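Local atomic coordinates of flagellar biosynthesis protein FlhA (Bacillus subtilis, PDB entry 3MIX), a protein that takes part in exporting flagellar proteins across the cell membrane as a component of the flagellar type III secretion system, here represented by its cytosolic domain. Residues Tyr348-Leu353 with Leu360-Tyr365; Tyr263-Leu268 with Pro344-Val349. All coordinates share one frame; numbering follows the deposited sequence.

Contact 1 of 2, residues Tyr348-Leu353 with Leu360-Tyr365; sequences YVKQLL and LPVLSY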
ATOM      1  N   TYR A 348       9.738  -3.952  14.369  1.00 41.01           N
ATOM      2  CA  TYR A 348      10.449  -5.219  14.154  1.00 42.13           C
ATOM      3  C   TYR A 348       9.524  -6.428  14.011  1.00 42.78           C
ATOM      4  O   TYR A 348       9.787  -7.315  13.204  1.00 43.04           O
ATOM      5  CB  TYR A 348      11.494  -5.435  15.245  1.00 44.27           C
ATOM      6  CG  TYR A 348      12.540  -4.339  15.280  1.00 43.89           C
ATOM      7  CD1 TYR A 348      13.559  -4.293  14.324  1.00 43.64           C
ATOM      8  CD2 TYR A 348      12.496  -3.333  16.251  1.00 43.96           C
ATOM      9  CE1 TYR A 348      14.519  -3.291  14.341  1.00 43.72           C
ATOM     10  CE2 TYR A 348      13.451  -2.320  16.275  1.00 44.05           C
ATOM     11  CZ  TYR A 348      14.457  -2.310  15.317  1.00 44.75           C
ATOM     12  OH  TYR A 348      15.409  -1.325  15.333  1.00 46.71           O
ATOM     13  N   VAL A 349       8.439  -6.453  14.785  1.00 43.14           N
ATOM     14  CA  VAL A 349       7.419  -7.499  14.656  1.00 44.01           C
ATOM     15  C   VAL A 349       6.883  -7.497  13.226  1.00 42.47           C
ATOM     16  O   VAL A 349       6.734  -8.558  12.600  1.00 43.19           O
ATOM     17  CB  VAL A 349       6.243  -7.297  15.659  1.00 44.60           C
ATOM     18  CG1 VAL A 349       5.140  -8.325  15.434  1.00 44.77           C
ATOM     19  CG2 VAL A 349       6.738  -7.352  17.092  1.00 46.25           C
ATOM     20  N   LYS A 350       6.623  -6.292  12.717  1.00 40.27           N
ATOM     21  CA  LYS A 350       6.118  -6.097  11.360  1.00 39.22           C
ATOM     22  C   LYS A 350       7.064  -6.621  10.279  1.00 39.86           C
ATOM     23  O   LYS A 350       6.634  -7.335   9.365  1.00 39.69           O
ATOM     24  CB  LYS A 350       5.770  -4.620  11.119  1.00 36.51           C
ATOM     25  CG  LYS A 350       5.184  -4.346   9.748  1.00 33.86           C
ATOM     26  CD  LYS A 350       3.799  -4.925   9.601  1.00 33.86           C
ATOM     27  CE  LYS A 350       3.358  -4.913   8.148  1.00 32.40           C
ATOM     28  NZ  LYS A 350       1.975  -5.466   8.013  1.00 34.68           N
ATOM     29  N   GLN A 351       8.342  -6.257  10.384  1.00 41.39           N
ATOM     30  CA  GLN A 351       9.380  -6.754   9.482  1.00 43.77           C
ATOM     31  C   GLN A 351       9.365  -8.292   9.402  1.00 47.31           C
ATOM     32  O   GLN A 351       9.381  -8.879   8.309  1.00 47.51           O
ATOM     33  CB  GLN A 351      10.752  -6.305   9.982  1.00 44.47           C
ATOM     34  CG  GLN A 351      11.423  -5.212   9.185  1.00 43.98           C
ATOM     35  CD  GLN A 351      12.725  -4.760   9.827  1.00 47.01           C
ATOM     36  OE1 GLN A 351      13.561  -5.583  10.226  1.00 49.50           O
ATOM     37  NE2 GLN A 351      12.896  -3.443   9.951  1.00 46.17           N
ATOM     38  N   LEU A 352       9.337  -8.921  10.577  1.00 50.56           N
ATOM     39  CA  LEU A 352       9.320 -10.370  10.713  1.00 54.54           C
ATOM     40  C   LEU A 352       8.114 -11.032  10.054  1.00 55.62           C
ATOM     41  O   LEU A 352       8.265 -12.036   9.356  1.00 57.09           O
ATOM     42  CB  LEU A 352       9.389 -10.742  12.196  1.00 56.97           C
ATOM     43  CG  LEU A 352       9.328 -12.202  12.631  1.00 60.36           C
ATOM     44  CD1 LEU A 352      10.356 -13.045  11.886  1.00 62.12           C
ATOM     45  CD2 LEU A 352       9.534 -12.286  14.136  1.00 62.93           C
ATOM     46  N   LEU A 353       6.924 -10.480  10.271  1.00 55.78           N
ATOM     47  CA  LEU A 353       5.700 -11.107   9.766  1.00 57.53           C
ATOM     48  C   LEU A 353       5.395 -10.793   8.309  1.00 56.86           C
ATOM     49  O   LEU A 353       4.476 -11.383   7.732  1.00 57.24           O
ATOM     50  CB  LEU A 353       4.497 -10.754  10.644  1.00 57.20           C
ATOM     51  CG  LEU A 353       4.472 -11.404  12.029  1.00 60.19           C
ATOM     52  CD1 LEU A 353       3.312 -10.876  12.848  1.00 58.73           C
ATOM     53  CD2 LEU A 353       4.439 -12.940  11.941  1.00 62.27           C
ATOM     54  N   LEU A 360      -1.422  -8.384   7.884  1.00 50.43           N
ATOM     55  CA  LEU A 360      -1.813  -8.417   9.288  1.00 49.17           C
ATOM     56  C   LEU A 360      -1.412  -7.087   9.943  1.00 45.76           C
ATOM     57  O   LEU A 360      -0.217  -6.805  10.108  1.00 44.60           O
ATOM     58  CB  LEU A 360      -1.146  -9.581  10.020  1.00 51.41           C
ATOM     59  CG  LEU A 360      -1.536  -9.731  11.497  1.00 53.49           C
ATOM     60  CD1 LEU A 360      -2.934 -10.313  11.638  1.00 55.30           C
ATOM     61  CD2 LEU A 360      -0.534 -10.587  12.260  1.00 55.94           C
ATOM     62  N   PRO A 361      -2.406  -6.264  10.321  1.00 43.58           N
ATOM     63  CA  PRO A 361      -2.062  -4.992  10.949  1.00 40.95           C
ATOM     64  C   PRO A 361      -1.373  -5.216  12.287  1.00 41.23           C
ATOM     65  O   PRO A 361      -1.902  -5.920  13.164  1.00 42.84           O
ATOM     66  CB  PRO A 361      -3.417  -4.304  11.137  1.00 40.74           C
ATOM     67  CG  PRO A 361      -4.345  -5.014  10.206  1.00 41.96           C
ATOM     68  CD  PRO A 361      -3.862  -6.421  10.176  1.00 44.32           C
ATOM     69  N   VAL A 362      -0.177  -4.652  12.411  1.00 38.66           N
ATOM     70  CA  VAL A 362       0.588  -4.710  13.642  1.00 38.52           C
ATOM     71  C   VAL A 362       0.597  -3.315  14.242  1.00 36.79           C
ATOM     72  O   VAL A 362       1.200  -2.389  13.697  1.00 34.29           O
ATOM     73  CB  VAL A 362       2.019  -5.236  13.398  1.00 38.48           C
ATOM     74  CG1 VAL A 362       2.807  -5.322  14.701  1.00 39.38           C
ATOM     75  CG2 VAL A 362       1.956  -6.587  12.733  1.00 40.23           C
ATOM     76  N   LEU A 363      -0.101  -3.167  15.359  1.00 37.73           N
ATOM     77  CA  LEU A 363      -0.242  -1.865  15.996  1.00 37.14           C
ATOM     78  C   LEU A 363       0.576  -1.785  17.267  1.00 38.57           C
ATOM     79  O   LEU A 363       0.934  -2.809  17.835  1.00 40.81           O
ATOM     80  CB  LEU A 363      -1.712  -1.569  16.299  1.00 37.26           C
ATOM     81  CG  LEU A 363      -2.699  -1.559  15.128  1.00 36.86           C
ATOM     82  CD1 LEU A 363      -4.070  -1.115  15.635  1.00 36.56           C
ATOM     83  CD2 LEU A 363      -2.209  -0.676  13.947  1.00 31.21           C
ATOM     84  N   SER A 364       0.886  -0.571  17.696  1.00 38.13           N
ATOM     85  CA  SER A 364       1.421  -0.361  19.029  1.00 40.50           C
ATOM     86  C   SER A 364       0.350   0.285  19.940  1.00 41.78           C
ATOM     87  O   SER A 364      -0.583   0.932  19.451  1.00 40.21           O
ATOM     88  CB  SER A 364       2.718   0.445  18.984  1.00 39.05           C
ATOM     89  OG  SER A 364       2.488   1.828  19.127  1.00 38.49           O
ATOM     90  N   TYR A 365       0.491   0.096  21.251  1.00 44.79           N
ATOM     91  CA  TYR A 365      -0.486   0.600  22.224  1.00 47.01           C
ATOM     92  C   TYR A 365      -0.678   2.098  22.103  1.00 45.86           C
ATOM     93  O   TYR A 365      -1.780   2.600  22.298  1.00 46.20           O
ATOM     94  CB  TYR A 365      -0.066   0.257  23.663  1.00 49.99           C
ATOM     95  CG  TYR A 365       0.296  -1.193  23.882  1.00 53.29           C
ATOM     96  CD1 TYR A 365      -0.639  -2.206  23.671  1.00 56.51           C
ATOM     97  CD2 TYR A 365       1.569  -1.552  24.307  1.00 55.91           C
ATOM     98  CE1 TYR A 365      -0.313  -3.552  23.869  1.00 60.32           C
ATOM     99  CE2 TYR A 365       1.906  -2.893  24.514  1.00 60.53           C
ATOM    100  CZ  TYR A 365       0.961  -3.888  24.287  1.00 62.18           C
ATOM    101  OH  TYR A 365       1.294  -5.215  24.485  1.00 66.73           O
TER
HETATM  102  O   HOH W   1       2.165  -8.131   8.776  1.00 19.19           O

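Contact 2 of 2, residues Tyr263-Leu268 with Pro344-Val349; sequences YTRQAL and PVRMYV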
ATOM      1  N   TYR A 263       7.247   7.591  14.864  1.00 15.25           N
ATOM      2  CA  TYR A 263       6.730   8.823  15.478  1.00 15.45           C
ATOM      3  C   TYR A 263       5.514   9.352  14.761  1.00 13.91           C
ATOM      4  O   TYR A 263       4.593   9.865  15.391  1.00 14.29           O
ATOM      5  CB  TYR A 263       7.794   9.924  15.515  1.00 15.91           C
ATOM      6  CG  TYR A 263       9.068   9.518  16.172  1.00 18.75           C
ATOM      7  CD1 TYR A 263       9.065   8.852  17.389  1.00 23.74           C
ATOM      8  CD2 TYR A 263      10.293   9.837  15.593  1.00 21.79           C
ATOM      9  CE1 TYR A 263      10.267   8.475  18.007  1.00 27.81           C
ATOM     10  CE2 TYR A 263      11.496   9.453  16.182  1.00 24.48           C
ATOM     11  CZ  TYR A 263      11.472   8.785  17.387  1.00 28.48           C
ATOM     12  OH  TYR A 263      12.671   8.426  17.977  1.00 37.23           O
ATOM     13  N   THR A 264       5.518   9.249  13.436  1.00 12.72           N
ATOM     14  CA  THR A 264       4.381   9.726  12.643  1.00 11.82           C
ATOM     15  C   THR A 264       3.146   8.857  12.892  1.00 12.17           C
ATOM     16  O   THR A 264       2.058   9.384  13.128  1.00 12.31           O
ATOM     17  CB  THR A 264       4.744   9.819  11.144  1.00 10.69           C
ATOM     18  OG1 THR A 264       5.871  10.705  10.977  1.00 10.65           O
ATOM     19  CG2 THR A 264       3.588  10.347  10.344  1.00 10.01           C
ATOM     20  N   ARG A 265       3.302   7.537  12.834  1.00 12.51           N
ATOM     21  CA  ARG A 265       2.196   6.625  13.164  1.00 14.07           C
ATOM     22  C   ARG A 265       1.588   6.974  14.547  1.00 15.94           C
ATOM     23  O   ARG A 265       0.369   7.104  14.677  1.00 16.61           O
ATOM     24  CB  ARG A 265       2.674   5.169  13.141  1.00 15.04           C
ATOM     25  CG  ARG A 265       3.036   4.616  11.731  1.00 12.92           C
ATOM     26  CD  ARG A 265       3.645   3.196  11.864  1.00 15.02           C
ATOM     27  NE  ARG A 265       2.759   2.287  12.606  1.00 15.86           N
ATOM     28  CZ  ARG A 265       1.761   1.606  12.050  1.00 18.20           C
ATOM     29  NH1 ARG A 265       1.536   1.682  10.738  1.00 18.23           N
ATOM     30  NH2 ARG A 265       0.995   0.831  12.799  1.00 20.26           N
ATOM     31  N   GLN A 266       2.429   7.173  15.561  1.00 17.27           N
ATOM     32  CA  GLN A 266       1.947   7.577  16.897  1.00 19.23           C
ATOM     33  C   GLN A 266       1.172   8.897  16.834  1.00 18.83           C
ATOM     34  O   GLN A 266       0.062   9.017  17.390  1.00 19.83           O
ATOM     35  CB  GLN A 266       3.106   7.680  17.891  1.00 20.75           C
ATOM     36  CG  GLN A 266       2.664   7.898  19.349  1.00 26.07           C
ATOM     37  CD  GLN A 266       3.830   8.192  20.301  1.00 30.94           C
ATOM     38  OE1 GLN A 266       3.644   8.824  21.346  1.00 34.13           O
ATOM     39  NE2 GLN A 266       5.029   7.737  19.944  1.00 32.93           N
ATOM     40  N   ALA A 267       1.719   9.881  16.125  1.00 17.54           N
ATOM     41  CA  ALA A 267       1.025  11.167  15.984  1.00 17.54           C
ATOM     42  C   ALA A 267      -0.336  11.019  15.313  1.00 17.35           C
ATOM     43  O   ALA A 267      -1.232  11.850  15.521  1.00 18.70           O
ATOM     44  CB  ALA A 267       1.888  12.179  15.240  1.00 16.48           C
ATOM     45  N   LEU A 268      -0.490   9.941  14.553  1.00 16.63           N
ATOM     46  CA  LEU A 268      -1.710   9.639  13.792  1.00 15.92           C
ATOM     47  C   LEU A 268      -2.628   8.617  14.526  1.00 17.28           C
ATOM     48  O   LEU A 268      -3.440   7.923  13.907  1.00 16.53           O
ATOM     49  CB  LEU A 268      -1.294   9.112  12.394  1.00 14.28           C
ATOM     50  CG  LEU A 268      -0.705  10.130  11.395  1.00 11.72           C
ATOM     51  CD1 LEU A 268      -0.280   9.477  10.078  1.00 10.86           C
ATOM     52  CD2 LEU A 268      -1.669  11.268  11.081  1.00 11.36           C
ATOM     53  N   PRO A 344       8.551  -0.035  21.127  1.00 51.60           N
ATOM     54  CA  PRO A 344       9.927  -0.270  20.632  1.00 51.24           C
ATOM     55  C   PRO A 344      10.112  -1.564  19.831  1.00 51.10           C
ATOM     56  O   PRO A 344      11.168  -1.769  19.208  1.00 51.22           O
ATOM     57  CB  PRO A 344      10.761  -0.325  21.924  1.00 53.80           C
ATOM     58  CG  PRO A 344       9.798  -0.730  22.981  1.00 55.42           C
ATOM     59  CD  PRO A 344       8.503  -0.067  22.605  1.00 54.00           C
ATOM     60  N   VAL A 345       9.088  -2.414  19.843  1.00 50.82           N
ATOM     61  CA  VAL A 345       9.143  -3.734  19.216  1.00 50.64           C
ATOM     62  C   VAL A 345       8.313  -3.790  17.922  1.00 47.75           C
ATOM     63  O   VAL A 345       8.565  -4.607  17.031  1.00 47.50           O
ATOM     64  CB  VAL A 345       8.642  -4.812  20.209  1.00 53.53           C
ATOM     65  CG1 VAL A 345       8.923  -6.200  19.690  1.00 54.91           C
ATOM     66  CG2 VAL A 345       9.311  -4.639  21.568  1.00 55.80           C
ATOM     67  N   ARG A 346       7.329  -2.901  17.839  1.00 45.44           N
ATOM     68  CA  ARG A 346       6.319  -2.866  16.778  1.00 42.76           C
ATOM     69  C   ARG A 346       6.852  -2.954  15.347  1.00 41.33           C
ATOM     70  O   ARG A 346       6.430  -3.813  14.568  1.00 41.31           O
ATOM     71  CB  ARG A 346       5.500  -1.600  16.934  1.00 40.72           C
ATOM     72  CG  ARG A 346       4.278  -1.586  16.097  1.00 38.89           C
ATOM     73  CD  ARG A 346       4.277  -0.335  15.257  1.00 37.80           C
ATOM     74  NE  ARG A 346       3.572  -0.647  14.039  1.00 38.43           N
ATOM     75  CZ  ARG A 346       4.089  -0.697  12.825  1.00 34.43           C
ATOM     76  NH1 ARG A 346       3.285  -1.044  11.851  1.00 36.34           N
ATOM     77  NH2 ARG A 346       5.351  -0.383  12.567  1.00 33.03           N
ATOM     78  N   MET A 347       7.763  -2.050  15.008  1.00 40.08           N
ATOM     79  CA  MET A 347       8.382  -2.026  13.691  1.00 39.36           C
ATOM     80  C   MET A 347       9.114  -3.347  13.369  1.00 39.78           C
ATOM     81  O   MET A 347       9.067  -3.829  12.242  1.00 38.95           O
ATOM     82  CB  MET A 347       9.296  -0.796  13.568  1.00 38.81           C
ATOM     83  CG  MET A 347      10.628  -1.036  12.899  1.00 43.16           C
ATOM     84  SD  MET A 347      11.568   0.478  12.581  1.00 50.04           S
ATOM     85  CE  MET A 347      11.838   1.097  14.241  1.00 46.34           C
ATOM     86  N   TYR A 348       9.738  -3.952  14.369  1.00 41.01           N
ATOM     87  CA  TYR A 348      10.449  -5.219  14.154  1.00 42.13           C
ATOM     88  C   TYR A 348       9.524  -6.428  14.011  1.00 42.78           C
ATOM     89  O   TYR A 348       9.787  -7.315  13.204  1.00 43.04           O
ATOM     90  CB  TYR A 348      11.494  -5.435  15.245  1.00 44.27           C
ATOM     91  CG  TYR A 348      12.540  -4.339  15.280  1.00 43.89           C
ATOM     92  CD1 TYR A 348      13.559  -4.293  14.324  1.00 43.64           C
ATOM     93  CD2 TYR A 348      12.496  -3.333  16.251  1.00 43.96           C
ATOM     94  CE1 TYR A 348      14.519  -3.291  14.341  1.00 43.72           C
ATOM     95  CE2 TYR A 348      13.451  -2.320  16.275  1.00 44.05           C
ATOM     96  CZ  TYR A 348      14.457  -2.310  15.317  1.00 44.75           C
ATOM     97  OH  TYR A 348      15.409  -1.325  15.333  1.00 46.71           O
ATOM     98  N   VAL A 349       8.439  -6.453  14.785  1.00 43.14           N
ATOM     99  CA  VAL A 349       7.419  -7.499  14.656  1.00 44.01           C
ATOM    100  C   VAL A 349       6.883  -7.497  13.226  1.00 42.47           C
ATOM    101  O   VAL A 349       6.734  -8.558  12.600  1.00 43.19           O
ATOM    102  CB  VAL A 349       6.243  -7.297  15.659  1.00 44.60           C
ATOM    103  CG1 VAL A 349       5.140  -8.325  15.434  1.00 44.77           C
ATOM    104  CG2 VAL A 349       6.738  -7.352  17.092  1.00 46.25           C
TER

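Contact 1 of 2, residues Tyr348-Leu353 with Leu360-Tyr365
Val362 is wedged against two neighbouring residues of the helix, one branch for each. Its CG1 meets the side chain of Val349, with the two CG1 methyls 3.9 Å apart, while CG2 lies 4.0 Å from Lys350 CD and so packs on the aliphatic part of that lysine. The division follows from the rotation about CA-CB: with CG1 trans to the backbone nitrogen (chi1 -179°), both methyls face the helix. At this point the backbones also come nearest, Lys350 CA and Val362 CA being 6.1 Å apart. Helix 343-353 and strand 362-364 are the second and third elements of a beta-alpha-beta unit that starts with strand 339-341; the two strands run parallel, and the helix packs across them, Val349 and Leu353 also touching Leu339.

Lys350 leaves the helix with its chain bent at chi2 (70°), then runs out extended past Val362 to the loop before the strand. There NZ makes a weak hydrogen bond of 3.3 Å to Leu360 O, and a water that accepts from Lys350 NZ at 2.8 Å also lies within hydrogen-bonding distance of Leu360 O. A further hydrogen bond from the ammonium group to Pro358 O ties it to the same connecting loop, whose carbonyl groups therefore receive the charged end of a chain that is apolar along its length.

On the other side of that carbonyl, the Leu360 side chain turns back to the helix, and its CD2 rests 3.9 Å from Leu353 CD1. Val323 of helix 313-332 touches both leucines.

Contact 2 of 2, residues Tyr263-Leu268 with Pro344-Val349
Arg265 and Arg346 reach toward each other from separate helices and lay their guanidinium groups face on face, centres 3.4 Å apart and planes inclined by 29°. From CB, which points toward the opposite helix, the Arg265 chain runs out extended through CG to CD, the first atom to meet Arg346, at 4.0 Å from Arg346 CZ. A bend at chi3 (55°) then swings the flat group across the line of approach, which lets it present a face and not an end to its partner. Arg265 NE sits over the centre of the Arg346 guanidinium, 3.3 Å from Arg346 CZ. Arg265 CZ in turn is covered by Arg346 NH1 at 3.1 Å, while Arg265 NH2 lies near both Arg346 NH1 and Arg346 NE, and Arg265 NH1 is 3.4 Å from Arg346 NH1. All the nitrogens involved are donors, so none of these approaches is a hydrogen bond.

Acidic residues surround the pair and probably offset the repulsion of two positive groups in a buried place. Arg265 NH2 forms a salt bridge with Glu367, and Arg346 uses NH1 for Glu233 and NH2 for Glu262, leaving NE to bond to the carbonyl oxygen of Val362. A leucine in place of Arg265 would probably deprive Glu367 of a salt-bridge partner and leave the Arg346 guanidinium without the flat group that covers one of its faces.

The stack joins helix 257-267, which packs on helix 240-250, to helix 343-353, which also packs on helix 290-299 through Val345 and Val349; the edge of strand 362-364 adjoins the paired guanidinium groups.

How the contacts relate
Both contacts are buried and use the same side of helix 343-353, contact 2 about a turn earlier than contact 1. Contact 1 stays within one beta-alpha-beta unit, joining elements close in sequence through branched aliphatic side chains, with the long chain of a lysine beside them and a water at its charged end. Contact 2 brings in helix 257-267, distant in sequence, and rests entirely on stacked arginines whose charge the surrounding glutamates probably offset, an ionic cluster in place of an apolar seam. Their centres lie about 9 Å apart and the two meet at strand 362-364, where Val362 serves contact 1 by its methyls and contact 2 by its backbone.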